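Local structure of molybdenum ABC transporter, periplasmic molybdenum-binding protein (Vibrio cholerae, 4RXL) at residues 12-16 / 151-155; 59-63 / 123-129; 129-133 / 191-196. The protein binds tungstate in a cleft between two lobes and probably delivers molybdate or tungstate to the ModB/ModC membrane transporter as its periplasmic solute-binding component. One frame throughout, in Å; residues are numbered along the deposited sequence.

Interaction 1 of 3, residues 12-16 / 151-155; sequences SSMTN and NNVRL. With WO4 (tungstate(VI)ion), chain B.
R154 reaches across to the helix that opens at T15 and holds N16 with both terminal nitrogens. Its chain bends at chi2 (-67°), which carries the guanidinium past S12 O toward N16. NH1 and NH2 of R154 converge on the one oxygen OD1 of N16, at 2.7 and 2.8 Å, and OD1 lies almost in the guanidinium plane, only 4° out of it. Because the two N-H groups share a single acceptor, both bonds are bent. A salt bridge from R154 NE to D174 holds the guanidinium as well, and a water links R154 NH2 to the carbonyl of S13.

The packing is modest. The carbonyl oxygen of S12 sits over the centre of one guanidinium face, while its two hydrogen bonds come from N and OG1 of T15. S12 OG rests on the amide carbon of N152, 3.1 Å from CG, and CB of S13 meets CG1 of V153 at 3.9 Å.

Between the segments lies the tungstate. S13 gives O4 its backbone N (2.8 Å) and a second bond from OG, modelled doubtfully short; V153 N points at O1 over 2.7 Å, nearly straight at 168°. N152 caps the helix of V153, its OD1 accepting from L155 N.

A 3-10 turn leading into one helix and the start of another, facing one oxyanion with backbone N-H groups as ligands, mark the closed cleft of a ModA-type periplasmic binding protein.

Interaction 2 of 3, residues 59-63 / 123-129; sequences ANEEW and AVPAGMY. With WO4 (tungstate(VI)ion), chain B.
Y129 and W63 each send a ring-borne donor across this contact to a backbone carbonyl. The tyrosine CG lies anti to its own carbonyl carbon (chi1 -62°), which extends the ring from the helix toward 59-60. There OH gives its proton to A59 O at 2.6 Å, in the carbonyl plane and on a lone pair. A water on the same hydroxyl also reaches E61 N. W63 has a similar first torsion, and its indole NE1 donates to A123 O at 2.8 Å; the oxygen stands 23° out of the indole plane, and the bond is somewhat bent.

N60 folds its side chain back between its backbone N and carbonyl carbon (chi1 69°). That turn lets OD1 cap the helix of W63, accepting from W63 N at 2.9 Å, and directs ND2 toward the other segment. Here ND2 meets CG of P125 at 3.6 Å and SD of M128 at 3.7 Å, both side chains crossing it at about a right angle. SD of M128 lies oblique to the indole, 5.4 Å from the centre of its five-membered ring, a loose Met-aromatic contact.

A59 CB abuts P125 CB at 3.7 Å beside the tungstate, whose O2 accepts from A126 N.

Both cross-bonds spend a neutral side-chain donor on a main-chain carbonyl, so the two lobes are joined here without charge pairing, next to a bound dianion.

Interaction 3 of 3, residues 129-133 / 191-196; sequences YAKQA and SHQPIR
The ring of Y129 carries I195 on one face: CG1 stands 3.5 Å above the ring centre, only 8° off the normal, a clean CH-pi contact. At the hydroxyl edge, in the ring plane, sits a water that also donates to P194 O; the hydroxyl itself is bonded to A59. Q193 O approaches the ring obliquely, 3.5 Å from CE1. The H192 ring is oblique to the tyrosine too, with centroids 5.8 Å apart. Its ND1 instead donates to Q193 O at 2.8 Å, almost straight at 167° and in the imidazole plane, which fixes the rotation of the ring.

One turn further along the helix, Q132 stretches its chain fully beyond CG (chi2 170°), bringing OE1 to the backbone N of Q193 at 2.8 Å. The bond is straight at the hydrogen, although the donor is tilted out of the amide plane. OE1 also lies 3.3 Å from CB of H192, and the glutamine amide runs nearly coplanar with the imidazole.

Beyond it the backbones come close. A133 CA makes a CH...O contact of 3.2 Å with S191 O, and its methyl meets the OG of S191, a hydroxyl bonded to S188.

Helix 125-137 thus packs against the chain that leads into strand 195-201, consistent with the region where strands pass between the two lobes of a periplasmic binding protein.

Overall arrangement
Interactions 1 and 2 both reach the tungstate and touch each other, as where V153 meets A126, whereas interaction 3 stays about 7 Å from interaction 1 at the nearest atoms. Interaction 2 is the buried contact; the other two are only partly so. Helix 125-137 serves both 59-63 / 123-129 and 129-133 / 191-196, which share Y129 and a water: the hydroxyl of Y129 works in the first, its ring face in the second. The chemistry shifts accordingly, from a cationic guanidinium gripping an amide at interaction 1, through neutral ring donors on carbonyls at interaction 2, to CH-pi packing and a glutamine-to-backbone bond at interaction 3.

Interaction 1 of 3, residues 12-16 / 151-155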
ATOM      1  N   SER A  12      -1.778  -2.910   4.262  1.00 14.97           N
ATOM      2  CA  SER A  12      -2.948  -2.145   4.550  1.00 14.39           C
ATOM      3  C   SER A  12      -3.655  -1.587   3.322  1.00 15.19           C
ATOM      4  O   SER A  12      -4.877  -1.497   3.322  1.00 15.62           O
ATOM      5  CB  SER A  12      -2.614  -1.000   5.480  1.00 15.50           C
ATOM      6  OG  SER A  12      -2.144  -1.518   6.729  1.00 18.88           O
ATOM      7  N   SER A  13      -2.928  -1.206   2.270  1.00 11.60           N
ATOM      8  CA  SER A  13      -3.588  -0.656   1.089  1.00 14.33           C
ATOM      9  C   SER A  13      -4.461  -1.719   0.392  1.00 12.77           C
ATOM     10  O   SER A  13      -5.264  -1.380  -0.466  1.00 15.20           O
ATOM     11  CB  SER A  13      -2.564  -0.075   0.076  1.00 14.39           C
ATOM     12  OG  SER A  13      -1.587  -1.032  -0.291  1.00 16.59           O
ATOM     13  N   MET A  14      -4.241  -2.994   0.710  1.00 14.32           N
ATOM     14  CA  MET A  14      -5.051  -4.097   0.171  1.00 16.59           C
ATOM     15  C   MET A  14      -6.330  -4.434   0.961  1.00 16.81           C
ATOM     16  O   MET A  14      -7.112  -5.334   0.558  1.00 15.80           O
ATOM     17  CB  MET A  14      -4.165  -5.346   0.014  1.00 14.53           C
ATOM     18  CG  MET A  14      -3.428  -5.389  -1.330  1.00 17.68           C
ATOM     19  SD  MET A  14      -4.475  -5.973  -2.748  1.00 16.02           S
ATOM     20  CE  MET A  14      -3.366  -5.714  -4.151  1.00 20.53           C
ATOM     21  N   THR A  15      -6.600  -3.668   2.017  1.00 14.52           N
ATOM     22  CA  THR A  15      -7.650  -3.998   2.973  1.00 15.15           C
ATOM     23  C   THR A  15      -8.975  -4.249   2.256  1.00 16.15           C
ATOM     24  O   THR A  15      -9.577  -5.317   2.396  1.00 17.71           O
ATOM     25  CB  THR A  15      -7.840  -2.896   4.012  1.00 18.81           C
ATOM     26  OG1 THR A  15      -6.665  -2.824   4.813  1.00 16.33           O
ATOM     27  CG2 THR A  15      -9.033  -3.169   4.900  1.00 16.55           C
ATOM     28  N   ASN A  16      -9.432  -3.271   1.485  1.00 17.04           N
ATOM     29  CA  ASN A  16     -10.752  -3.354   0.920  1.00 19.06           C
ATOM     30  C   ASN A  16     -10.858  -4.371  -0.180  1.00 14.25           C
ATOM     31  O   ASN A  16     -11.808  -5.124  -0.212  1.00 17.55           O
ATOM     32  CB  ASN A  16     -11.279  -1.997   0.467  1.00 17.82           C
ATOM     33  CG  ASN A  16     -11.305  -1.023   1.609  1.00 23.08           C
ATOM     34  OD1 ASN A  16     -10.287  -0.448   1.958  1.00 23.37           O
ATOM     35  ND2 ASN A  16     -12.451  -0.862   2.209  1.00 26.92           N
ATOM     36  N   ASN A 151       2.343   4.017  11.019  1.00 20.59           N
ATOM     37  CA  ASN A 151       2.726   2.603  10.834  1.00 19.05           C
ATOM     38  C   ASN A 151       2.251   1.942   9.534  1.00 16.76           C
ATOM     39  O   ASN A 151       2.754   0.868   9.149  1.00 19.71           O
ATOM     40  CB  ASN A 151       2.206   1.745  11.994  1.00 20.03           C
ATOM     41  CG  ASN A 151       2.837   2.090  13.303  1.00 28.52           C
ATOM     42  OD1 ASN A 151       3.696   2.955  13.380  1.00 36.14           O
ATOM     43  ND2 ASN A 151       2.388   1.437  14.354  1.00 32.10           N
ATOM     44  N   ASN A 152       1.264   2.539   8.862  1.00 16.61           N
ATOM     45  CA  ASN A 152       0.817   2.052   7.568  1.00 14.21           C
ATOM     46  C   ASN A 152       0.118   3.154   6.814  1.00 15.43           C
ATOM     47  O   ASN A 152      -0.182   4.207   7.402  1.00 15.26           O
ATOM     48  CB  ASN A 152      -0.048   0.786   7.710  1.00 14.83           C
ATOM     49  CG  ASN A 152      -1.374   1.037   8.366  1.00 14.81           C
ATOM     50  OD1 ASN A 152      -2.191   1.831   7.858  1.00 17.96           O
ATOM     51  ND2 ASN A 152      -1.647   0.331   9.430  1.00 18.20           N
ATOM     52  N   VAL A 153      -0.098   2.920   5.520  1.00 16.43           N
ATOM     53  CA  VAL A 153      -0.636   3.950   4.658  1.00 14.36           C
ATOM     54  C   VAL A 153      -2.070   4.334   5.027  1.00 15.35           C
ATOM     55  O   VAL A 153      -2.457   5.474   4.819  1.00 17.70           O
ATOM     56  CB  VAL A 153      -0.497   3.553   3.193  1.00 13.80           C
ATOM     57  CG1 VAL A 153      -1.482   2.492   2.776  1.00 15.47           C
ATOM     58  CG2 VAL A 153      -0.606   4.789   2.316  1.00 13.47           C
ATOM     59  N   ARG A 154      -2.864   3.424   5.590  1.00 15.26           N
ATOM     60  CA  ARG A 154      -4.213   3.782   5.968  1.00 17.03           C
ATOM     61  C   ARG A 154      -4.253   4.697   7.183  1.00 19.08           C
ATOM     62  O   ARG A 154      -5.165   5.507   7.314  1.00 21.64           O
ATOM     63  CB  ARG A 154      -5.069   2.526   6.121  1.00 17.35           C
ATOM     64  CG  ARG A 154      -5.303   1.806   4.791  1.00 16.47           C
ATOM     65  CD  ARG A 154      -6.156   2.620   3.831  1.00 25.70           C
ATOM     66  NE  ARG A 154      -6.498   1.951   2.566  1.00 24.37           N
ATOM     67  CZ  ARG A 154      -7.576   1.201   2.370  1.00 27.04           C
ATOM     68  NH1 ARG A 154      -8.438   0.989   3.356  1.00 24.04           N
ATOM     69  NH2 ARG A 154      -7.792   0.647   1.175  1.00 26.24           N
ATOM     70  N   LEU A 155      -3.257   4.601   8.057  1.00 15.96           N
ATOM     71  CA  LEU A 155      -3.180   5.514   9.189  1.00 18.55           C
ATOM     72  C   LEU A 155      -2.760   6.899   8.708  1.00 19.80           C
ATOM     73  O   LEU A 155      -3.157   7.894   9.290  1.00 24.50           O
ATOM     74  CB  LEU A 155      -2.228   4.976  10.245  1.00 18.46           C
ATOM     75  CG  LEU A 155      -2.743   3.720  10.986  1.00 20.08           C
ATOM     76  CD1 LEU A 155      -1.608   3.079  11.774  1.00 25.41           C
ATOM     77  CD2 LEU A 155      -3.926   3.995  11.908  1.00 19.23           C
TER
HETATM   78  W   WO4 B 301       1.405  -0.321   2.931  1.00 14.46           W
HETATM   79  O1  WO4 B 301       0.783   0.591   4.613  1.00 15.60           O
HETATM   80  O2  WO4 B 301       2.617   0.804   1.727  1.00 18.95           O
HETATM   81  O3  WO4 B 301       2.425  -2.033   3.442  1.00 14.10           O
HETATM   82  O4  WO4 B 301      -0.228  -0.824   1.774  1.00 13.75           O
HETATM   83  O   HOH W   1      -5.908   1.135  -1.140  1.00 18.25           O

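Interaction 2 of 3, residues 59-63 / 123-129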
ATOM      1  N   ALA A  59       3.104  -4.541  -0.397  1.00 13.85           N
ATOM      2  CA  ALA A  59       2.976  -3.377  -1.263  1.00 13.39           C
ATOM      3  C   ALA A  59       4.281  -2.997  -1.963  1.00 18.31           C
ATOM      4  O   ALA A  59       4.331  -1.984  -2.690  1.00 16.50           O
ATOM      5  CB  ALA A  59       2.404  -2.221  -0.491  1.00 13.03           C
ATOM      6  N   ASN A  60       5.332  -3.795  -1.742  1.00 13.82           N
ATOM      7  CA  ASN A  60       6.516  -3.752  -2.609  1.00 16.53           C
ATOM      8  C   ASN A  60       7.147  -5.122  -2.838  1.00 17.15           C
ATOM      9  O   ASN A  60       6.819  -6.072  -2.143  1.00 18.56           O
ATOM     10  CB  ASN A  60       7.544  -2.729  -2.107  1.00 15.15           C
ATOM     11  CG  ASN A  60       8.223  -3.120  -0.818  1.00 23.41           C
ATOM     12  OD1 ASN A  60       8.124  -4.252  -0.346  1.00 20.14           O
ATOM     13  ND2 ASN A  60       8.939  -2.140  -0.227  1.00 22.73           N
ATOM     14  N   GLU A  61       8.043  -5.231  -3.807  1.00 19.04           N
ATOM     15  CA  GLU A  61       8.678  -6.512  -4.091  1.00 20.78           C
ATOM     16  C   GLU A  61       9.649  -6.900  -2.987  1.00 21.36           C
ATOM     17  O   GLU A  61       9.795  -8.077  -2.653  1.00 23.13           O
ATOM     18  CB  GLU A  61       9.353  -6.463  -5.473  1.00 25.78           C
ATOM     19  CG  GLU A  61       8.294  -6.411  -6.590  1.00 37.39           C
ATOM     20  CD  GLU A  61       8.824  -6.042  -7.966  1.00 60.87           C
ATOM     21  OE1 GLU A  61       9.669  -5.128  -8.063  1.00 71.58           O
ATOM     22  OE2 GLU A  61       8.357  -6.644  -8.959  1.00 50.06           O
ATOM     23  N   GLU A  62      10.269  -5.892  -2.387  1.00 19.67           N
ATOM     24  CA  GLU A  62      11.345  -6.080  -1.427  1.00 23.47           C
ATOM     25  C   GLU A  62      10.890  -6.907  -0.228  1.00 20.55           C
ATOM     26  O   GLU A  62      11.583  -7.850   0.153  1.00 20.58           O
ATOM     27  CB  GLU A  62      11.903  -4.715  -0.986  1.00 27.56           C
ATOM     28  CG  GLU A  62      12.786  -4.031  -2.049  1.00 49.89           C
ATOM     29  CD  GLU A  62      12.073  -3.600  -3.348  1.00 40.09           C
ATOM     30  OE1 GLU A  62      10.866  -3.207  -3.299  1.00 27.52           O
ATOM     31  OE2 GLU A  62      12.743  -3.628  -4.425  1.00 35.99           O
ATOM     32  N   TRP A  63       9.747  -6.591   0.367  1.00 20.11           N
ATOM     33  CA  TRP A  63       9.366  -7.325   1.571  1.00 16.82           C
ATOM     34  C   TRP A  63       8.987  -8.770   1.296  1.00 19.99           C
ATOM     35  O   TRP A  63       9.126  -9.600   2.188  1.00 23.39           O
ATOM     36  CB  TRP A  63       8.287  -6.616   2.384  1.00 17.16           C
ATOM     37  CG  TRP A  63       8.917  -5.442   3.110  1.00 18.94           C
ATOM     38  CD1 TRP A  63       8.712  -4.103   2.876  1.00 19.99           C
ATOM     39  CD2 TRP A  63       9.881  -5.527   4.151  1.00 17.62           C
ATOM     40  NE1 TRP A  63       9.494  -3.343   3.726  1.00 21.55           N
ATOM     41  CE2 TRP A  63      10.226  -4.200   4.514  1.00 17.12           C
ATOM     42  CE3 TRP A  63      10.485  -6.595   4.823  1.00 20.19           C
ATOM     43  CZ2 TRP A  63      11.124  -3.928   5.510  1.00 19.37           C
ATOM     44  CZ3 TRP A  63      11.391  -6.321   5.800  1.00 19.75           C
ATOM     45  CH2 TRP A  63      11.701  -4.989   6.145  1.00 22.11           C
ATOM     46  N   ALA A 123      10.798   1.920   6.090  1.00 22.44           N
ATOM     47  CA  ALA A 123      10.400   0.515   5.931  1.00 25.93           C
ATOM     48  C   ALA A 123       9.025   0.249   5.316  1.00 24.15           C
ATOM     49  O   ALA A 123       8.849  -0.772   4.665  1.00 22.13           O
ATOM     50  CB  ALA A 123      10.501  -0.203   7.262  1.00 28.05           C
ATOM     51  N   VAL A 124       8.040   1.119   5.526  1.00 18.08           N
ATOM     52  CA  VAL A 124       6.708   0.860   4.974  1.00 16.69           C
ATOM     53  C   VAL A 124       6.686   1.244   3.506  1.00 16.95           C
ATOM     54  O   VAL A 124       7.066   2.379   3.196  1.00 17.04           O
ATOM     55  CB  VAL A 124       5.585   1.614   5.727  1.00 14.86           C
ATOM     56  CG1 VAL A 124       4.247   1.313   5.078  1.00 15.55           C
ATOM     57  CG2 VAL A 124       5.603   1.208   7.184  1.00 20.96           C
ATOM     58  N   PRO A 125       6.200   0.354   2.607  1.00 14.50           N
ATOM     59  CA  PRO A 125       6.295   0.688   1.182  1.00 13.61           C
ATOM     60  C   PRO A 125       5.778   2.073   0.814  1.00 14.89           C
ATOM     61  O   PRO A 125       6.472   2.810   0.123  1.00 16.36           O
ATOM     62  CB  PRO A 125       5.512  -0.433   0.497  1.00 14.28           C
ATOM     63  CG  PRO A 125       5.803  -1.604   1.398  1.00 17.20           C
ATOM     64  CD  PRO A 125       5.750  -1.030   2.810  1.00 16.89           C
ATOM     65  N   ALA A 126       4.620   2.469   1.335  1.00 13.60           N
ATOM     66  CA  ALA A 126       4.088   3.778   0.965  1.00 16.11           C
ATOM     67  C   ALA A 126       5.002   4.913   1.416  1.00 17.62           C
ATOM     68  O   ALA A 126       5.060   5.963   0.766  1.00 17.05           O
ATOM     69  CB  ALA A 126       2.714   3.978   1.577  1.00 14.99           C
ATOM     70  N   GLY A 127       5.649   4.751   2.572  1.00 17.84           N
ATOM     71  CA  GLY A 127       6.659   5.727   3.022  1.00 15.86           C
ATOM     72  C   GLY A 127       7.918   5.731   2.156  1.00 14.88           C
ATOM     73  O   GLY A 127       8.476   6.798   1.887  1.00 18.54           O
ATOM     74  N   MET A 128       8.413   4.549   1.795  1.00 17.59           N
ATOM     75  CA  MET A 128       9.586   4.433   0.926  1.00 17.70           C
ATOM     76  C   MET A 128       9.328   5.075  -0.442  1.00 18.47           C
ATOM     77  O   MET A 128      10.185   5.837  -0.949  1.00 17.97           O
ATOM     78  CB  MET A 128      10.002   2.981   0.731  1.00 18.22           C
ATOM     79  CG  MET A 128      10.452   2.257   2.004  1.00 18.39           C
ATOM     80  SD  MET A 128      10.659   0.430   1.890  1.00 23.17           S
ATOM     81  CE  MET A 128      11.903   0.294   0.622  1.00 29.72           C
ATOM     82  N   TYR A 129       8.150   4.806  -1.019  1.00 16.41           N
ATOM     83  CA  TYR A 129       7.802   5.424  -2.307  1.00 15.59           C
ATOM     84  C   TYR A 129       7.643   6.935  -2.150  1.00 13.84           C
ATOM     85  O   TYR A 129       8.076   7.675  -3.009  1.00 19.78           O
ATOM     86  CB  TYR A 129       6.493   4.859  -2.862  1.00 16.33           C
ATOM     87  CG  TYR A 129       6.459   3.379  -3.189  1.00 15.02           C
ATOM     88  CD1 TYR A 129       7.324   2.796  -4.122  1.00 19.66           C
ATOM     89  CD2 TYR A 129       5.477   2.576  -2.629  1.00 14.03           C
ATOM     90  CE1 TYR A 129       7.224   1.442  -4.449  1.00 16.54           C
ATOM     91  CE2 TYR A 129       5.377   1.223  -2.942  1.00 14.93           C
ATOM     92  CZ  TYR A 129       6.269   0.655  -3.829  1.00 15.65           C
ATOM     93  OH  TYR A 129       6.125  -0.696  -4.129  1.00 17.38           O
TER
HETATM   94  W   WO4 B 301       1.405  -0.321   2.931  1.00 14.46           W
HETATM   95  O1  WO4 B 301       0.783   0.591   4.613  1.00 15.60           O
HETATM   96  O2  WO4 B 301       2.617   0.804   1.727  1.00 18.95           O
HETATM   97  O3  WO4 B 301       2.425  -2.033   3.442  1.00 14.10           O
HETATM   98  O4  WO4 B 301      -0.228  -0.824   1.774  1.00 13.75           O
HETATM   99  O   HOH W   2       7.773  -2.458  -5.539  1.00 32.45           O

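Interaction 3 of 3, residues 129-133 / 191-196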
ATOM      1  N   TYR A 129       8.150   4.806  -1.019  1.00 16.41           N
ATOM      2  CA  TYR A 129       7.802   5.424  -2.307  1.00 15.59           C
ATOM      3  C   TYR A 129       7.643   6.935  -2.150  1.00 13.84           C
ATOM      4  O   TYR A 129       8.076   7.675  -3.009  1.00 19.78           O
ATOM      5  CB  TYR A 129       6.493   4.859  -2.862  1.00 16.33           C
ATOM      6  CG  TYR A 129       6.459   3.379  -3.189  1.00 15.02           C
ATOM      7  CD1 TYR A 129       7.324   2.796  -4.122  1.00 19.66           C
ATOM      8  CD2 TYR A 129       5.477   2.576  -2.629  1.00 14.03           C
ATOM      9  CE1 TYR A 129       7.224   1.442  -4.449  1.00 16.54           C
ATOM     10  CE2 TYR A 129       5.377   1.223  -2.942  1.00 14.93           C
ATOM     11  CZ  TYR A 129       6.269   0.655  -3.829  1.00 15.65           C
ATOM     12  OH  TYR A 129       6.125  -0.696  -4.129  1.00 17.38           O
ATOM     13  N   ALA A 130       7.026   7.381  -1.072  1.00 16.61           N
ATOM     14  CA  ALA A 130       6.955   8.822  -0.770  1.00 19.13           C
ATOM     15  C   ALA A 130       8.310   9.501  -0.699  1.00 19.63           C
ATOM     16  O   ALA A 130       8.539  10.569  -1.313  1.00 20.37           O
ATOM     17  CB  ALA A 130       6.183   9.056   0.508  1.00 19.83           C
ATOM     18  N   LYS A 131       9.235   8.888   0.024  1.00 19.24           N
ATOM     19  CA  LYS A 131      10.559   9.458   0.155  1.00 21.36           C
ATOM     20  C   LYS A 131      11.247   9.549  -1.196  1.00 22.38           C
ATOM     21  O   LYS A 131      11.841  10.589  -1.511  1.00 23.63           O
ATOM     22  CB  LYS A 131      11.392   8.624   1.115  1.00 21.59           C
ATOM     23  CG  LYS A 131      12.757   9.231   1.361  1.00 23.64           C
ATOM     24  CD  LYS A 131      13.559   8.443   2.375  1.00 25.69           C
ATOM     25  CE  LYS A 131      14.989   8.909   2.368  1.00 27.58           C
ATOM     26  NZ  LYS A 131      15.771   8.236   3.431  1.00 38.30           N
ATOM     27  N   GLN A 132      11.151   8.481  -1.993  1.00 19.40           N
ATOM     28  CA  GLN A 132      11.687   8.493  -3.378  1.00 19.68           C
ATOM     29  C   GLN A 132      11.139   9.674  -4.177  1.00 20.00           C
ATOM     30  O   GLN A 132      11.902  10.402  -4.822  1.00 21.68           O
ATOM     31  CB  GLN A 132      11.388   7.186  -4.096  1.00 20.13           C
ATOM     32  CG  GLN A 132      12.154   5.963  -3.598  1.00 20.08           C
ATOM     33  CD  GLN A 132      11.663   4.622  -4.171  1.00 29.78           C
ATOM     34  OE1 GLN A 132      10.718   4.544  -4.948  1.00 26.48           O
ATOM     35  NE2 GLN A 132      12.300   3.551  -3.750  1.00 39.60           N
ATOM     36  N   ALA A 133       9.817   9.837  -4.154  1.00 18.90           N
ATOM     37  CA  ALA A 133       9.173  10.906  -4.915  1.00 20.07           C
ATOM     38  C   ALA A 133       9.584  12.304  -4.450  1.00 21.52           C
ATOM     39  O   ALA A 133       9.774  13.187  -5.271  1.00 22.44           O
ATOM     40  CB  ALA A 133       7.663  10.761  -4.863  1.00 21.57           C
ATOM     41  N   SER A 191       9.281   9.260 -10.686  1.00 21.03           N
ATOM     42  CA  SER A 191       9.593   9.754  -9.326  1.00 20.38           C
ATOM     43  C   SER A 191       9.832   8.706  -8.254  1.00 19.63           C
ATOM     44  O   SER A 191      10.358   9.017  -7.181  1.00 21.00           O
ATOM     45  CB  SER A 191       8.520  10.731  -8.884  1.00 27.25           C
ATOM     46  OG  SER A 191       7.381  10.045  -8.486  1.00 23.61           O
ATOM     47  N   HIS A 192       9.446   7.467  -8.513  1.00 19.01           N
ATOM     48  CA  HIS A 192       9.627   6.378  -7.543  1.00 18.74           C
ATOM     49  C   HIS A 192       9.672   5.040  -8.282  1.00 22.24           C
ATOM     50  O   HIS A 192       9.323   4.977  -9.460  1.00 20.32           O
ATOM     51  CB  HIS A 192       8.506   6.379  -6.481  1.00 18.66           C
ATOM     52  CG  HIS A 192       7.123   6.303  -7.060  1.00 19.43           C
ATOM     53  ND1 HIS A 192       6.560   5.116  -7.481  1.00 22.57           N
ATOM     54  CD2 HIS A 192       6.225   7.272  -7.370  1.00 19.98           C
ATOM     55  CE1 HIS A 192       5.361   5.347  -7.980  1.00 18.27           C
ATOM     56  NE2 HIS A 192       5.125   6.645  -7.915  1.00 18.46           N
ATOM     57  N   GLN A 193      10.067   3.989  -7.587  1.00 20.28           N
ATOM     58  CA  GLN A 193      10.019   2.673  -8.153  1.00 18.91           C
ATOM     59  C   GLN A 193       8.578   2.280  -8.445  1.00 18.08           C
ATOM     60  O   GLN A 193       7.679   2.591  -7.707  1.00 18.46           O
ATOM     61  CB  GLN A 193      10.639   1.667  -7.196  1.00 25.20           C
ATOM     62  CG  GLN A 193      12.161   1.648  -7.219  1.00 46.58           C
ATOM     63  CD  GLN A 193      12.731   1.113  -8.524  1.00 47.50           C
ATOM     64  OE1 GLN A 193      13.308   1.845  -9.316  1.00 47.14           O
ATOM     65  NE2 GLN A 193      12.526  -0.161  -8.762  1.00 82.57           N
ATOM     66  N   PRO A 194       8.368   1.588  -9.545  1.00 20.69           N
ATOM     67  CA  PRO A 194       7.021   1.110  -9.854  1.00 20.12           C
ATOM     68  C   PRO A 194       6.407   0.335  -8.687  1.00 18.62           C
ATOM     69  O   PRO A 194       7.035  -0.557  -8.123  1.00 19.85           O
ATOM     70  CB  PRO A 194       7.231   0.217 -11.075  1.00 22.22           C
ATOM     71  CG  PRO A 194       8.498   0.692 -11.702  1.00 24.98           C
ATOM     72  CD  PRO A 194       9.348   1.215 -10.584  1.00 21.78           C
ATOM     73  N   ILE A 195       5.186   0.697  -8.310  1.00 17.88           N
ATOM     74  CA  ILE A 195       4.488   0.064  -7.197  1.00 13.78           C
ATOM     75  C   ILE A 195       3.845  -1.238  -7.641  1.00 17.50           C
ATOM     76  O   ILE A 195       3.031  -1.252  -8.551  1.00 17.78           O
ATOM     77  CB  ILE A 195       3.419   0.984  -6.641  1.00 16.10           C
ATOM     78  CG1 ILE A 195       4.067   2.287  -6.200  1.00 16.40           C
ATOM     79  CG2 ILE A 195       2.666   0.307  -5.499  1.00 16.78           C
ATOM     80  CD1 ILE A 195       3.092   3.444  -6.109  1.00 17.44           C
ATOM     81  N   ARG A 196       4.294  -2.340  -7.036  1.00 17.01           N
ATOM     82  CA  ARG A 196       3.890  -3.671  -7.427  1.00 17.09           C
ATOM     83  C   ARG A 196       3.651  -4.469  -6.157  1.00 16.73           C
ATOM     84  O   ARG A 196       4.389  -4.316  -5.176  1.00 19.21           O
ATOM     85  CB  ARG A 196       4.972  -4.356  -8.240  1.00 20.37           C
ATOM     86  CG  ARG A 196       5.347  -3.632  -9.518  1.00 19.95           C
ATOM     87  CD  ARG A 196       4.291  -3.775 -10.598  1.00 39.07           C
ATOM     88  NE  ARG A 196       4.686  -3.093 -11.839  1.00 48.29           N
ATOM     89  CZ  ARG A 196       4.479  -1.798 -12.117  1.00 37.80           C
ATOM     90  NH1 ARG A 196       4.909  -1.324 -13.279  1.00 54.17           N
ATOM     91  NH2 ARG A 196       3.855  -0.957 -11.258  1.00 26.61           N
TER
HETATM   92  O   HOH W   2       7.773  -2.458  -5.539  1.00 32.45           O